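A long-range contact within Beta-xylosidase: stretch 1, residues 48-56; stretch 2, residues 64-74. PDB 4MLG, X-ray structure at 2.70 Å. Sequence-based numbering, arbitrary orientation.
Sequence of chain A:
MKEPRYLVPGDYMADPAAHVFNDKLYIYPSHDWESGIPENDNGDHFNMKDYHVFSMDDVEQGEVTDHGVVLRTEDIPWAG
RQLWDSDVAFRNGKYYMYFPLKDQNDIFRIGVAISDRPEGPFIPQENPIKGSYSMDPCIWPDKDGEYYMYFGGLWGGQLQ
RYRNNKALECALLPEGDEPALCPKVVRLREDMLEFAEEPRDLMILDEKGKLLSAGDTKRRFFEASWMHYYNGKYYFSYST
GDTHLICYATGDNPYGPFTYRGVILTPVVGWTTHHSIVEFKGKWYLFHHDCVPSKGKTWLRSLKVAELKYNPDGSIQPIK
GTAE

Stretch 1, residues 48-56: MKDYHVFSM
Stretch 2, residues 64-74: VTDHGVVLRTE

The shortest polar contact between the two stretches is a side-chain hydrogen bond, S55 OG to H67 NE2 at 2.5 Å. S55 (chi1 60°, p) and H67 (chi1 -65°, m; chi2 -84°) bring hydroxyl and ring together, the hydroxyl oxygen lying at the edge of the imidazole.

This pair sits on an antiparallel ladder, its strand axes 4.6 Å apart at closest approach and their directions 157° apart. At one end S55 and T65 form a hydrogen-bonded pair, S55 N to T65 O and T65 N to S55 O both 3.1 Å. H67 N then donates to V53 O (2.9 Å), while V53 N reaches G68 O only weakly at 3.5 Å. From there to K49 the register shifts by two residues, one where V53 bonds to both H67 and G68 and one where Y51 bonds to both V70 and L71: V70 N binds Y51 O at 2.9 Å, Y51 N binds L71 O at 2.8 Å, and T73 N closes on K49 O at 3.0 Å.

The shift passes through H67 (phi/psi -87/-2), G68 (85/-172) and V70 (-117/-10), within otherwise largely extended backbone. Glycine suits its place because a CB at these angles would jam against the preceding carbonyl oxygen. D66 (chi1 -167°, t) braces the irregularity: its OD1 accepts G68 N at 2.7 Å and, weakly, H52 ND1 at 3.4 Å. H52 (chi1 -75°, m) also presents one ring face to V69 N.

Apolar packing completes the contact, which buries 890 Å² in total. V53 (t) and V70 (m) meet through their CG2 atoms at 3.6 Å, their compact branches fitting a buried position. Y51 (m) sets CD2 3.6 Å from CD2 of L71 (t, p), which lies at the ring edge. On the face shared by F54, M56 and V64, the flexible M56 chain (m, t, p) brings CE within 3.7 Å of V64 CG2, while F54 CB lies 4.2 Å from V64 CG1.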

# COMPACT_ATOMS: atom_id res chain seq x y z
N MET A 48 17.59 -7.35 6.72
CA MET A 48 17.45 -7.48 8.17
C MET A 48 16.07 -8.04 8.51
O MET A 48 15.12 -7.86 7.75
CB MET A 48 17.67 -6.13 8.86
CG MET A 48 19.02 -5.50 8.57
SD MET A 48 19.10 -4.69 6.97
CE MET A 48 18.52 -3.05 7.40
N LYS A 49 15.97 -8.71 9.65
CA LYS A 49 14.72 -9.39 9.99
C LYS A 49 14.33 -9.29 11.46
O LYS A 49 13.31 -9.86 11.87
CB LYS A 49 14.79 -10.86 9.57
CG LYS A 49 16.01 -11.61 10.09
CD LYS A 49 16.04 -13.04 9.58
CE LYS A 49 17.29 -13.76 10.05
NZ LYS A 49 17.32 -15.18 9.59
N ASP A 50 15.11 -8.58 12.26
CA ASP A 50 14.80 -8.43 13.68
C ASP A 50 15.40 -7.19 14.33
O ASP A 50 16.17 -6.46 13.71
CB ASP A 50 15.22 -9.69 14.45
CG ASP A 50 16.71 -9.92 14.41
OD1 ASP A 50 17.37 -9.41 13.48
OD2 ASP A 50 17.23 -10.63 15.30
N TYR A 51 15.02 -6.95 15.59
CA TYR A 51 15.52 -5.81 16.35
C TYR A 51 16.08 -6.24 17.70
O TYR A 51 15.45 -7.01 18.43
CB TYR A 51 14.40 -4.79 16.59
CG TYR A 51 13.99 -3.99 15.38
CD1 TYR A 51 14.93 -3.60 14.44
CD2 TYR A 51 12.67 -3.63 15.18
CE1 TYR A 51 14.56 -2.86 13.33
CE2 TYR A 51 12.29 -2.89 14.08
CZ TYR A 51 13.24 -2.52 13.15
OH TYR A 51 12.86 -1.79 12.05
N HIS A 52 17.27 -5.74 18.03
CA HIS A 52 17.82 -5.89 19.37
C HIS A 52 17.73 -4.55 20.09
O HIS A 52 17.50 -3.52 19.46
CB HIS A 52 19.27 -6.36 19.32
CG HIS A 52 19.43 -7.81 18.96
ND1 HIS A 52 19.90 -8.74 19.86
CD2 HIS A 52 19.20 -8.48 17.81
CE1 HIS A 52 19.94 -9.93 19.28
NE2 HIS A 52 19.53 -9.79 18.03
N VAL A 53 17.90 -4.56 21.41
CA VAL A 53 17.90 -3.33 22.19
C VAL A 53 19.08 -3.29 23.15
O VAL A 53 19.24 -4.16 24.00
CB VAL A 53 16.59 -3.16 22.99
CG1 VAL A 53 16.71 -2.00 23.97
CG2 VAL A 53 15.42 -2.93 22.05
N PHE A 54 19.92 -2.27 23.00
CA PHE A 54 21.09 -2.11 23.86
C PHE A 54 20.94 -0.93 24.81
O PHE A 54 20.31 0.07 24.46
CB PHE A 54 22.36 -1.95 23.01
CG PHE A 54 22.61 -3.10 22.08
CD1 PHE A 54 23.25 -4.25 22.52
CD2 PHE A 54 22.22 -3.03 20.75
CE1 PHE A 54 23.48 -5.31 21.66
CE2 PHE A 54 22.45 -4.08 19.89
CZ PHE A 54 23.08 -5.22 20.34
N SER A 55 21.51 -1.05 26.00
CA SER A 55 21.44 0.02 26.99
C SER A 55 22.78 0.22 27.69
O SER A 55 23.54 -0.73 27.89
CB SER A 55 20.35 -0.26 28.02
OG SER A 55 20.60 -1.48 28.70
N MET A 56 23.08 1.47 28.05
CA MET A 56 24.33 1.80 28.73
C MET A 56 24.07 2.69 29.94
O MET A 56 23.03 3.34 30.04
CB MET A 56 25.28 2.51 27.77
CG MET A 56 25.46 1.83 26.42
SD MET A 56 26.61 2.70 25.35
CE MET A 56 28.14 2.50 26.26
N VAL A 64 28.11 -2.43 28.07
CA VAL A 64 26.94 -2.41 27.21
C VAL A 64 26.12 -3.68 27.37
O VAL A 64 26.65 -4.77 27.33
CB VAL A 64 27.32 -2.25 25.74
CG1 VAL A 64 26.08 -2.00 24.90
CG2 VAL A 64 28.30 -1.11 25.58
N THR A 65 24.82 -3.51 27.57
CA THR A 65 23.92 -4.62 27.85
C THR A 65 23.00 -4.94 26.67
O THR A 65 22.28 -4.07 26.18
CB THR A 65 23.05 -4.32 29.10
OG1 THR A 65 23.88 -4.25 30.26
CG2 THR A 65 22.01 -5.42 29.29
N ASP A 66 23.04 -6.19 26.22
CA ASP A 66 22.16 -6.66 25.16
C ASP A 66 20.88 -7.21 25.78
O ASP A 66 20.92 -8.18 26.54
CB ASP A 66 22.85 -7.73 24.32
CG ASP A 66 22.11 -8.03 23.02
OD1 ASP A 66 20.89 -7.78 22.94
OD2 ASP A 66 22.76 -8.52 22.07
N HIS A 67 19.75 -6.60 25.46
CA HIS A 67 18.46 -7.05 25.99
C HIS A 67 17.85 -8.14 25.11
O HIS A 67 16.79 -8.67 25.42
CB HIS A 67 17.49 -5.87 26.13
CG HIS A 67 17.92 -4.86 27.14
ND1 HIS A 67 17.66 -4.99 28.49
CD2 HIS A 67 18.60 -3.69 27.00
CE1 HIS A 67 18.16 -3.95 29.14
NE2 HIS A 67 18.73 -3.15 28.26
N GLY A 68 18.54 -8.48 24.02
CA GLY A 68 18.09 -9.53 23.13
C GLY A 68 17.09 -9.04 22.09
O GLY A 68 16.86 -7.84 21.95
N VAL A 69 16.51 -9.99 21.36
CA VAL A 69 15.53 -9.67 20.33
C VAL A 69 14.21 -9.21 20.95
O VAL A 69 13.69 -9.84 21.87
CB VAL A 69 15.26 -10.89 19.42
CG1 VAL A 69 14.18 -10.58 18.40
CG2 VAL A 69 16.55 -11.32 18.73
N VAL A 70 13.68 -8.10 20.44
CA VAL A 70 12.43 -7.54 20.94
C VAL A 70 11.35 -7.55 19.87
O VAL A 70 10.18 -7.29 20.15
CB VAL A 70 12.62 -6.10 21.44
CG1 VAL A 70 13.50 -6.08 22.68
CG2 VAL A 70 13.19 -5.23 20.34
N LEU A 71 11.76 -7.83 18.63
CA LEU A 71 10.84 -7.86 17.50
C LEU A 71 11.47 -8.57 16.32
O LEU A 71 12.65 -8.37 16.02
CB LEU A 71 10.45 -6.43 17.10
CG LEU A 71 9.35 -6.28 16.05
CD1 LEU A 71 8.01 -6.72 16.62
CD2 LEU A 71 9.27 -4.85 15.54
N ARG A 72 10.69 -9.42 15.64
CA ARG A 72 11.14 -10.07 14.42
C ARG A 72 10.01 -10.11 13.39
O ARG A 72 8.84 -10.00 13.75
CB ARG A 72 11.67 -11.48 14.70
CG ARG A 72 10.61 -12.47 15.15
CD ARG A 72 11.22 -13.83 15.46
NE ARG A 72 12.17 -13.77 16.57
CZ ARG A 72 11.84 -13.98 17.85
NH1 ARG A 72 10.58 -14.26 18.17
NH2 ARG A 72 12.76 -13.90 18.79
N THR A 73 10.37 -10.26 12.12
CA THR A 73 9.40 -10.24 11.03
C THR A 73 8.29 -11.29 11.17
O THR A 73 7.17 -11.07 10.72
CB THR A 73 10.08 -10.40 9.66
OG1 THR A 73 10.81 -11.63 9.62
CG2 THR A 73 11.03 -9.24 9.40
N GLU A 74 8.61 -12.42 11.79
CA GLU A 74 7.63 -13.49 11.98
C GLU A 74 6.49 -13.04 12.89
O GLU A 74 5.34 -13.44 12.71
CB GLU A 74 8.28 -14.75 12.55
CG GLU A 74 9.28 -15.43 11.63
CD GLU A 74 10.70 -14.97 11.87
OE1 GLU A 74 11.60 -15.84 11.89
OE2 GLU A 74 10.92 -13.76 12.02